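PDB 4ECG: putative iron-regulated protein A from Parabacteroides distasonis ATCC 8503, which is of unproven function but binds calcium and, as an imelysin-like protein, is a putative metallopeptidase possibly linked to iron regulation. Local coordinates for residues A[92-96]-A[237-242]; A[292-296]-A[334-338]; A[121-127]-A[170-176]; A[129-134]-A[142-146]. All coordinates share one frame. Residues are numbered along the deposited sequence.

Contact 1. Residues A[92-96]-A[237-242]. With CA (calcium ion), chain F.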
# COMPACT_ATOMS: atom_id res chain seq x y z
N GLU A 92 2.31 2.19 -1.80
CA GLU A 92 1.07 2.95 -1.73
C GLU A 92 1.25 4.46 -1.80
O GLU A 92 0.24 5.18 -1.91
CB GLU A 92 0.20 2.53 -0.54
CG GLU A 92 -0.44 1.14 -0.75
CD GLU A 92 -1.66 0.83 0.13
OE1 GLU A 92 -2.43 1.76 0.48
OE2 GLU A 92 -1.86 -0.38 0.43
N ALA A 93 2.50 4.94 -1.77
CA ALA A 93 2.75 6.38 -1.99
C ALA A 93 2.70 6.71 -3.48
O ALA A 93 2.71 7.89 -3.85
CB ALA A 93 4.09 6.84 -1.39
N PHE A 94 2.64 5.67 -4.32
CA PHE A 94 2.52 5.85 -5.75
C PHE A 94 1.51 4.89 -6.43
O PHE A 94 1.85 4.06 -7.28
CB PHE A 94 3.90 5.79 -6.41
CG PHE A 94 4.80 4.69 -5.93
CD1 PHE A 94 5.59 4.87 -4.83
CD2 PHE A 94 4.89 3.51 -6.63
CE1 PHE A 94 6.48 3.86 -4.42
CE2 PHE A 94 5.74 2.52 -6.22
CZ PHE A 94 6.55 2.69 -5.12
N LEU A 95 0.25 5.06 -6.05
CA LEU A 95 -0.85 4.29 -6.63
C LEU A 95 -1.30 4.94 -7.92
O LEU A 95 -2.15 4.38 -8.64
CB LEU A 95 -2.03 4.22 -5.66
CG LEU A 95 -1.84 3.22 -4.53
CD1 LEU A 95 -2.88 3.56 -3.48
CD2 LEU A 95 -1.95 1.79 -5.09
N PHE A 96 -0.77 6.12 -8.23
CA PHE A 96 -1.03 6.72 -9.55
C PHE A 96 -0.45 5.86 -10.63
O PHE A 96 0.39 5.03 -10.36
CB PHE A 96 -0.52 8.15 -9.67
CG PHE A 96 0.88 8.34 -9.26
CD1 PHE A 96 1.91 8.12 -10.13
CD2 PHE A 96 1.19 8.79 -7.97
CE1 PHE A 96 3.24 8.36 -9.76
CE2 PHE A 96 2.51 9.01 -7.57
CZ PHE A 96 3.54 8.81 -8.47
N ASN A 237 -3.79 9.85 -4.84
CA ASN A 237 -3.08 8.57 -4.94
C ASN A 237 -1.53 8.66 -4.88
O ASN A 237 -0.81 7.69 -5.21
CB ASN A 237 -3.54 7.92 -6.22
CG ASN A 237 -3.28 8.78 -7.43
OD1 ASN A 237 -2.35 9.59 -7.44
ND2 ASN A 237 -4.11 8.64 -8.44
N GLY A 238 -1.02 9.80 -4.39
CA GLY A 238 0.40 9.96 -4.14
C GLY A 238 0.79 10.03 -2.67
O GLY A 238 0.11 9.49 -1.81
N MSE A 239 1.89 10.72 -2.38
CA MSE A 239 2.43 10.70 -1.02
C MSE A 239 1.42 11.21 0.03
O MSE A 239 1.19 10.53 1.02
CB MSE A 239 3.76 11.44 -0.95
CG MSE A 239 4.88 10.71 -1.73
SE MSE A 239 6.24 11.92 -2.40
CE MSE A 239 7.30 11.89 -0.80
N ALA A 240 0.77 12.35 -0.23
CA ALA A 240 -0.19 12.90 0.74
C ALA A 240 -1.44 12.05 0.83
O ALA A 240 -2.10 12.02 1.85
CB ALA A 240 -0.52 14.36 0.44
N GLY A 241 -1.76 11.31 -0.21
CA GLY A 241 -2.93 10.42 -0.17
C GLY A 241 -2.75 9.37 0.89
O GLY A 241 -3.67 9.12 1.71
N ILE A 242 -1.57 8.74 0.86
CA ILE A 242 -1.32 7.60 1.78
C ILE A 242 -1.10 8.04 3.24
O ILE A 242 -1.67 7.39 4.15
CB ILE A 242 -0.22 6.66 1.28
CG1 ILE A 242 -0.24 5.36 2.10
CG2 ILE A 242 1.16 7.30 1.37
CD1 ILE A 242 -1.54 4.55 2.03
CA CA F . -4.03 -1.75 1.40
O HOH W 1 -1.43 7.21 -2.20

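Contact 2. Residues A[292-296]-A[334-338]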
# COMPACT_ATOMS: atom_id res chain seq x y z
N ILE A 292 4.07 4.17 5.26
CA ILE A 292 4.82 5.41 5.50
C ILE A 292 6.25 5.22 4.98
O ILE A 292 6.82 6.14 4.49
CB ILE A 292 4.77 5.81 6.97
CG1 ILE A 292 3.31 5.92 7.42
CG2 ILE A 292 5.54 7.10 7.18
CD1 ILE A 292 2.40 6.88 6.62
N VAL A 293 6.79 4.00 5.00
CA VAL A 293 8.11 3.74 4.38
C VAL A 293 8.02 4.10 2.89
O VAL A 293 8.94 4.64 2.32
CB VAL A 293 8.69 2.31 4.67
CG1 VAL A 293 10.00 2.05 3.94
CG2 VAL A 293 9.03 2.15 6.12
N SER A 294 6.90 3.84 2.26
CA SER A 294 6.70 4.24 0.87
C SER A 294 6.93 5.74 0.68
O SER A 294 7.57 6.14 -0.30
CB SER A 294 5.28 3.88 0.41
OG SER A 294 5.15 4.03 -0.98
N ILE A 295 6.43 6.56 1.61
CA ILE A 295 6.65 8.03 1.52
C ILE A 295 8.15 8.37 1.64
O ILE A 295 8.69 9.22 0.92
CB ILE A 295 5.88 8.79 2.63
CG1 ILE A 295 4.36 8.62 2.49
CG2 ILE A 295 6.24 10.25 2.60
CD1 ILE A 295 3.56 9.22 3.63
N LYS A 296 8.78 7.69 2.58
CA LYS A 296 10.14 7.91 2.97
C LYS A 296 11.07 7.60 1.83
O LYS A 296 11.95 8.37 1.51
CB LYS A 296 10.49 7.06 4.21
CG LYS A 296 11.82 7.40 4.84
CD LYS A 296 12.06 6.64 6.14
CE LYS A 296 13.41 6.94 6.74
NZ LYS A 296 13.71 6.05 7.90
N ILE A 334 8.58 12.28 9.09
CA ILE A 334 8.50 10.91 8.50
C ILE A 334 8.86 9.90 9.62
O ILE A 334 8.11 8.96 9.94
CB ILE A 334 9.41 10.73 7.24
CG1 ILE A 334 8.83 11.55 6.06
CG2 ILE A 334 9.55 9.27 6.86
CD1 ILE A 334 9.83 11.97 4.99
N ASP A 335 10.00 10.16 10.25
CA ASP A 335 10.46 9.31 11.36
C ASP A 335 9.53 9.32 12.60
O ASP A 335 9.32 8.30 13.21
CB ASP A 335 11.89 9.67 11.73
CG ASP A 335 12.95 9.03 10.77
OD1 ASP A 335 12.60 8.29 9.82
OD2 ASP A 335 14.15 9.29 10.97
N LYS A 336 8.93 10.46 12.93
CA LYS A 336 7.97 10.54 14.05
C LYS A 336 6.70 9.70 13.76
O LYS A 336 6.12 9.08 14.63
CB LYS A 336 7.60 12.00 14.24
CG LYS A 336 7.24 12.46 15.64
CD LYS A 336 7.18 14.00 15.66
CE LYS A 336 6.00 14.53 16.46
NZ LYS A 336 5.84 16.01 16.36
N THR A 337 6.32 9.62 12.49
CA THR A 337 5.08 8.96 12.11
C THR A 337 5.28 7.46 12.16
O THR A 337 4.44 6.76 12.68
CB THR A 337 4.57 9.44 10.72
OG1 THR A 337 4.50 10.88 10.73
CG2 THR A 337 3.20 8.81 10.36
N ILE A 338 6.42 6.99 11.63
CA ILE A 338 6.82 5.58 11.68
C ILE A 338 7.02 5.15 13.13
O ILE A 338 6.57 4.09 13.54
CB ILE A 338 8.14 5.33 10.89
CG1 ILE A 338 7.93 5.54 9.40
CG2 ILE A 338 8.71 3.93 11.10
CD1 ILE A 338 9.24 5.77 8.60

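Contact 3. Residues A[121-127]-A[170-176]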
# COMPACT_ATOMS: atom_id res chain seq x y z
N ILE A 121 -19.46 -19.44 -2.74
CA ILE A 121 -18.63 -20.03 -3.79
C ILE A 121 -17.98 -21.35 -3.27
O ILE A 121 -17.90 -22.34 -3.98
CB ILE A 121 -17.57 -19.01 -4.31
CG1 ILE A 121 -18.24 -17.88 -5.08
CG2 ILE A 121 -16.56 -19.70 -5.21
CD1 ILE A 121 -17.33 -16.72 -5.37
N ILE A 122 -17.56 -21.37 -2.01
CA ILE A 122 -16.97 -22.55 -1.47
C ILE A 122 -17.98 -23.71 -1.56
O ILE A 122 -17.59 -24.85 -1.81
CB ILE A 122 -16.51 -22.36 0.01
CG1 ILE A 122 -15.33 -21.36 0.05
CG2 ILE A 122 -16.17 -23.71 0.63
CD1 ILE A 122 -14.96 -20.86 1.45
N ALA A 123 -19.28 -23.40 -1.38
CA ALA A 123 -20.33 -24.40 -1.43
C ALA A 123 -20.70 -24.80 -2.86
O ALA A 123 -20.96 -25.96 -3.09
CB ALA A 123 -21.58 -23.92 -0.70
N THR A 124 -20.76 -23.86 -3.79
CA THR A 124 -21.33 -24.15 -5.12
C THR A 124 -20.23 -24.46 -6.11
O THR A 124 -20.44 -25.15 -7.05
CB THR A 124 -22.10 -22.94 -5.73
OG1 THR A 124 -21.23 -21.79 -5.79
CG2 THR A 124 -23.38 -22.63 -4.94
N GLY A 125 -19.05 -23.91 -5.89
CA GLY A 125 -17.96 -24.04 -6.81
C GLY A 125 -18.08 -23.14 -8.00
O GLY A 125 -17.43 -23.39 -8.98
N GLU A 126 -18.87 -22.08 -7.89
CA GLU A 126 -19.05 -21.12 -9.01
C GLU A 126 -17.89 -20.09 -9.06
O GLU A 126 -18.04 -18.89 -8.84
CB GLU A 126 -20.43 -20.43 -8.94
CG GLU A 126 -21.03 -20.14 -10.33
CD GLU A 126 -22.21 -19.16 -10.34
OE1 GLU A 126 -22.81 -18.96 -9.27
OE2 GLU A 126 -22.53 -18.58 -11.43
N PHE A 127 -16.72 -20.59 -9.39
CA PHE A 127 -15.52 -19.76 -9.37
C PHE A 127 -15.49 -18.60 -10.35
O PHE A 127 -14.81 -17.61 -10.08
CB PHE A 127 -14.28 -20.62 -9.54
CG PHE A 127 -14.14 -21.65 -8.49
CD1 PHE A 127 -14.05 -21.27 -7.16
CD2 PHE A 127 -14.08 -22.98 -8.81
CE1 PHE A 127 -13.92 -22.24 -6.17
CE2 PHE A 127 -13.97 -23.96 -7.85
CZ PHE A 127 -13.89 -23.60 -6.52
N ALA A 170 -12.18 -26.95 2.95
CA ALA A 170 -13.03 -27.58 1.93
C ALA A 170 -12.23 -27.74 0.59
O ALA A 170 -11.45 -26.86 0.25
CB ALA A 170 -14.31 -26.77 1.70
N LYS A 171 -12.45 -28.84 -0.15
CA LYS A 171 -11.80 -29.12 -1.46
C LYS A 171 -11.98 -27.88 -2.37
O LYS A 171 -11.05 -27.47 -3.04
CB LYS A 171 -12.41 -30.40 -2.15
CG LYS A 171 -11.50 -31.45 -2.89
CD LYS A 171 -12.25 -32.28 -4.04
CE LYS A 171 -11.92 -33.81 -4.30
NZ LYS A 171 -12.78 -35.03 -3.81
N ASN A 172 -13.19 -27.32 -2.42
CA ASN A 172 -13.46 -26.14 -3.24
C ASN A 172 -12.67 -24.92 -2.76
O ASN A 172 -12.28 -24.09 -3.55
CB ASN A 172 -14.94 -25.79 -3.28
CG ASN A 172 -15.74 -26.67 -4.22
OD1 ASN A 172 -15.17 -27.44 -4.95
ND2 ASN A 172 -17.08 -26.55 -4.17
N GLU A 173 -12.46 -24.81 -1.46
CA GLU A 173 -11.79 -23.67 -0.88
C GLU A 173 -10.33 -23.68 -1.28
O GLU A 173 -9.76 -22.63 -1.45
CB GLU A 173 -11.94 -23.75 0.61
CG GLU A 173 -11.36 -22.60 1.40
CD GLU A 173 -11.55 -22.78 2.89
OE1 GLU A 173 -12.08 -23.85 3.30
OE2 GLU A 173 -11.21 -21.84 3.64
N LEU A 174 -9.75 -24.87 -1.47
CA LEU A 174 -8.37 -24.99 -1.94
C LEU A 174 -8.25 -24.52 -3.37
O LEU A 174 -7.32 -23.77 -3.73
CB LEU A 174 -7.87 -26.44 -1.85
CG LEU A 174 -7.52 -26.86 -0.40
CD1 LEU A 174 -7.49 -28.37 -0.30
CD2 LEU A 174 -6.21 -26.24 0.11
N GLU A 175 -9.17 -24.94 -4.22
CA GLU A 175 -9.15 -24.45 -5.58
C GLU A 175 -9.37 -22.90 -5.60
O GLU A 175 -8.77 -22.16 -6.41
CB GLU A 175 -10.17 -25.22 -6.41
CG GLU A 175 -10.11 -24.85 -7.88
CD GLU A 175 -8.77 -25.19 -8.58
OE1 GLU A 175 -8.05 -26.16 -8.11
OE2 GLU A 175 -8.45 -24.49 -9.62
N TYR A 176 -10.20 -22.41 -4.68
CA TYR A 176 -10.49 -20.99 -4.59
C TYR A 176 -9.16 -20.26 -4.30
O TYR A 176 -8.77 -19.39 -5.04
CB TYR A 176 -11.56 -20.80 -3.50
CG TYR A 176 -12.30 -19.46 -3.46
CD1 TYR A 176 -11.69 -18.26 -3.88
CD2 TYR A 176 -13.58 -19.39 -2.96
CE1 TYR A 176 -12.34 -17.04 -3.76
CE2 TYR A 176 -14.23 -18.17 -2.88
CZ TYR A 176 -13.62 -17.01 -3.30
OH TYR A 176 -14.34 -15.84 -3.24

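Contact 4. Residues A[129-134]-A[142-146]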
# COMPACT_ATOMS: atom_id res chain seq x y z
N LYS A 129 -17.45 -16.24 -10.55
CA LYS A 129 -17.83 -15.03 -9.86
C LYS A 129 -16.62 -14.21 -9.33
O LYS A 129 -16.79 -13.07 -8.93
CB LYS A 129 -18.79 -15.36 -8.70
CG LYS A 129 -20.18 -15.87 -9.12
CD LYS A 129 -21.12 -16.14 -7.91
CE LYS A 129 -22.04 -14.95 -7.48
NZ LYS A 129 -21.46 -13.83 -6.64
N ILE A 130 -15.42 -14.80 -9.30
CA ILE A 130 -14.29 -14.16 -8.64
C ILE A 130 -13.29 -13.55 -9.60
O ILE A 130 -12.42 -12.80 -9.17
CB ILE A 130 -13.60 -15.12 -7.66
CG1 ILE A 130 -12.50 -15.93 -8.32
CG2 ILE A 130 -14.63 -16.02 -6.97
CD1 ILE A 130 -11.77 -16.83 -7.35
N SER A 131 -13.43 -13.84 -10.89
CA SER A 131 -12.41 -13.54 -11.87
C SER A 131 -12.84 -12.40 -12.76
O SER A 131 -12.10 -12.02 -13.62
CB SER A 131 -12.19 -14.77 -12.74
OG SER A 131 -13.40 -15.08 -13.42
N GLY A 132 -14.03 -11.85 -12.57
CA GLY A 132 -14.45 -10.67 -13.36
C GLY A 132 -13.73 -9.34 -13.12
O GLY A 132 -12.86 -9.21 -12.23
N ALA A 133 -14.11 -8.33 -13.90
CA ALA A 133 -13.55 -6.98 -13.76
C ALA A 133 -14.01 -6.37 -12.45
O ALA A 133 -15.07 -6.66 -11.97
CB ALA A 133 -13.95 -6.08 -14.93
N VAL A 134 -13.19 -5.48 -11.90
CA VAL A 134 -13.56 -4.73 -10.72
C VAL A 134 -14.88 -3.98 -10.96
O VAL A 134 -15.04 -3.32 -11.95
CB VAL A 134 -12.48 -3.71 -10.31
CG1 VAL A 134 -13.06 -2.75 -9.22
CG2 VAL A 134 -11.22 -4.45 -9.86
N PRO A 142 -16.66 -8.75 -8.09
CA PRO A 142 -15.62 -9.74 -7.99
C PRO A 142 -14.45 -9.36 -7.13
O PRO A 142 -13.90 -10.22 -6.48
CB PRO A 142 -15.15 -9.91 -9.44
CG PRO A 142 -16.35 -9.56 -10.28
CD PRO A 142 -17.10 -8.53 -9.48
N GLN A 143 -14.09 -8.09 -7.09
CA GLN A 143 -12.94 -7.66 -6.31
C GLN A 143 -13.05 -8.01 -4.84
O GLN A 143 -12.05 -8.20 -4.20
CB GLN A 143 -12.70 -6.15 -6.47
CG GLN A 143 -13.69 -5.21 -5.81
CD GLN A 143 -14.96 -5.13 -6.58
OE1 GLN A 143 -15.08 -5.75 -7.64
NE2 GLN A 143 -15.92 -4.39 -6.08
N ASN A 144 -14.27 -8.10 -4.32
CA ASN A 144 -14.52 -8.32 -2.90
C ASN A 144 -14.58 -9.83 -2.61
O ASN A 144 -14.83 -10.23 -1.49
CB ASN A 144 -15.86 -7.70 -2.46
CG ASN A 144 -15.94 -6.20 -2.68
OD1 ASN A 144 -14.93 -5.48 -2.62
ND2 ASN A 144 -17.17 -5.71 -2.92
N LEU A 145 -14.33 -10.65 -3.62
CA LEU A 145 -14.25 -12.09 -3.47
C LEU A 145 -12.84 -12.63 -3.77
O LEU A 145 -12.65 -13.84 -3.88
CB LEU A 145 -15.26 -12.72 -4.43
CG LEU A 145 -16.74 -12.33 -4.28
CD1 LEU A 145 -17.53 -12.70 -5.57
CD2 LEU A 145 -17.32 -12.96 -3.03
N ARG A 146 -11.86 -11.74 -3.92
CA ARG A 146 -10.53 -12.17 -4.22
C ARG A 146 -9.43 -11.30 -3.54
O ARG A 146 -9.69 -10.69 -2.54
CB ARG A 146 -10.38 -12.31 -5.75
CG ARG A 146 -10.44 -11.01 -6.49
CD ARG A 146 -9.90 -11.13 -7.90
NE ARG A 146 -9.93 -9.84 -8.61
CZ ARG A 146 -10.78 -9.46 -9.56
NH1 ARG A 146 -11.72 -10.27 -10.01
NH2 ARG A 146 -10.65 -8.25 -10.12

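Contact 1. Residues A[92-96]-A[237-242]
Ile242 lies over the backbone of Ala93 and reaches Glu92: its CG2 is 3.8 Å from Ala93 CA, and its CD1 sits 3.3 Å from Glu92 OE1. Beside it, selenomethionine Met239 brings CG to 4.0 Å from Ala93 CB, so the start of helix 239-259 rests on the loop that follows helix 71-89. Polar links to this loop come from the residues before the first turn. Asn237 O accepts a hydrogen bond from Leu95 N (3.0 Å) and a weak one from Phe96 N (3.4 Å), while Gly238, the N-cap, presents CA to Ala93 O in a CA-H...O contact of 3.1 Å. A water donates to both Glu92 O (2.6 Å) and Gly238 O (2.8 Å). In this mainly helical imelysin-like fold the same loop carries a calcium ligand: Glu92 OE2 binds the ion at 2.8 Å, together with Asp109. Phe94 turns its CA-to-CB bond away from the helix start and packs edge-to-face with Phe39 and Tyr48.

Contact 2. Residues A[292-296]-A[334-338]
Three residues carry most of this interface: Ile292 and Lys296, one helical turn apart on helix 284-300, and Ile334 on helix 324-343. Ile292 points its CA-to-CB bond toward the partner, placing CG2 3.6 Å from Ile338 CG1 and CG1 4.1 Å from Thr337 CG2. A turn later, Lys296 extends its chain past Ile334 and Ile338 toward Asp335. Lys296 CG meets Ile334 CG2 at 3.6 Å and Lys296 CD meets Ile338 CD1 at 3.8 Å, so the methylenes serve as apolar surface before the charged end emerges. The two short axes are 10.0 Å apart at closest approach and run at 165°, the nearly antiparallel packing of neighbours in a helical bundle; Ile292 accordingly pairs with Ile338, and Lys296 with Ile334, each at 6.5 Å between CA atoms. Ile334 also packs against Leu368 of helix 355-377, and Ile292 against Val246 of helix 239-259, which carries the apolar layer on into the bundle. At the more exposed margin, Asp335 starts with its CA-to-CB bond pointing away, yet its carboxylate comes back to the interface, and Lys296 NZ forms a hydrogen-bonded salt bridge with Asp335 OD1 at 3.2 Å.

Contact 3. Residues A[121-127]-A[170-176]
At the apolar centre, Ile121 and Ile122 from the end of helix 115-124 close on the ring of Tyr176: Ile121 CG2 lies 3.6 Å from Tyr176 CE2, and Ile122 CG1 lies 4.0 Å from Tyr176 CD2. Phe127, beyond the helix end, adds CE1 at 3.8 Å from Tyr176 CB and points its ring edge at the backbone, with CZ 3.4 Å from Asn172 O. Ile122, the residue most covered here, also extends CG2 to Ala170 CB at 3.7 Å. The contact thus sets the C-terminal end of one helix against the first turns of another, 171-196, for which Ala170 is the N-cap. Gly125, with positive phi, ends the first helix, and Thr124 forms an ST turn by accepting Glu126 N at OG1 (3.2 Å), the same hydroxyl being hydrogen-bonded to Glu120 O. Outward from the ring, Asn172 crosses the gap, its ND2 donating to Ile122 O at 3.0 Å, so a side chain from one helix start meets a carbonyl in the last turn of the other. At the polar edge, Glu173 OE1 accepts a hydrogen bond from Ala170 N at 3.1 Å, while its carboxylate also makes a salt bridge with Arg162.

Contact 4. Residues A[129-134]-A[142-146]
Both segments belong to the irregular connection between helices 115-124 and 147-155, and the second opens with a short 3-10 turn, closed by Leu145 N donating to Pro142 O at 2.9 Å. Pro142 packs against backbone carbonyls of 129-134, with CB 3.6 Å from Lys129 O and 3.7 Å from Gly132 O, and CG 3.6 Å from Ala133 O. At Gly132 a beta carbon would collide with this proline ring. Gln143 follows; its OE1 lies 3.6 Å from Val134 CA, while its NE2 is hydrogen-bonded to the backbone of Asp135, a ligand of a calcium ion that sits farther off. Leu145 then points into the contact, putting CD1 3.5 Å from Lys129 O and CB 4.2 Å from Ile130 CG2, while Ile130 also packs on Tyr176 of helix 171-196. Arg146, just ahead of helix 147-155, threads its side chain back to the curved loop, where the edge of its guanidinium gathers backbone carbonyls. Arg146 NH1 donates to Ile130 O at 2.8 Å and to Gly132 O at 2.7 Å; Arg146 NH2 adds a weak hydrogen bond to Gly132 O at 3.2 Å.

From the N terminus, the loop at 92-96 opens contact 1, which closes only at 237-242, 141 residues later. Within that span, 121-127 opens contact 3, closed at 170-176, and inside this lies contact 4, the short link between 129-134 and 142-146. The three are therefore concentric, and none cross. Contact 2 joins 292-296 to 334-338 after contact 1 has closed. In space, contacts 3 and 4 share one part of the fold, joined by Tyr176 OH and Leu145 O at 2.7 Å. Contacts 1 and 2 meet nearer the chain's centre, through Ser294 OG and Ala93 N at 2.9 Å, tying a calcium-binding loop into the later helices.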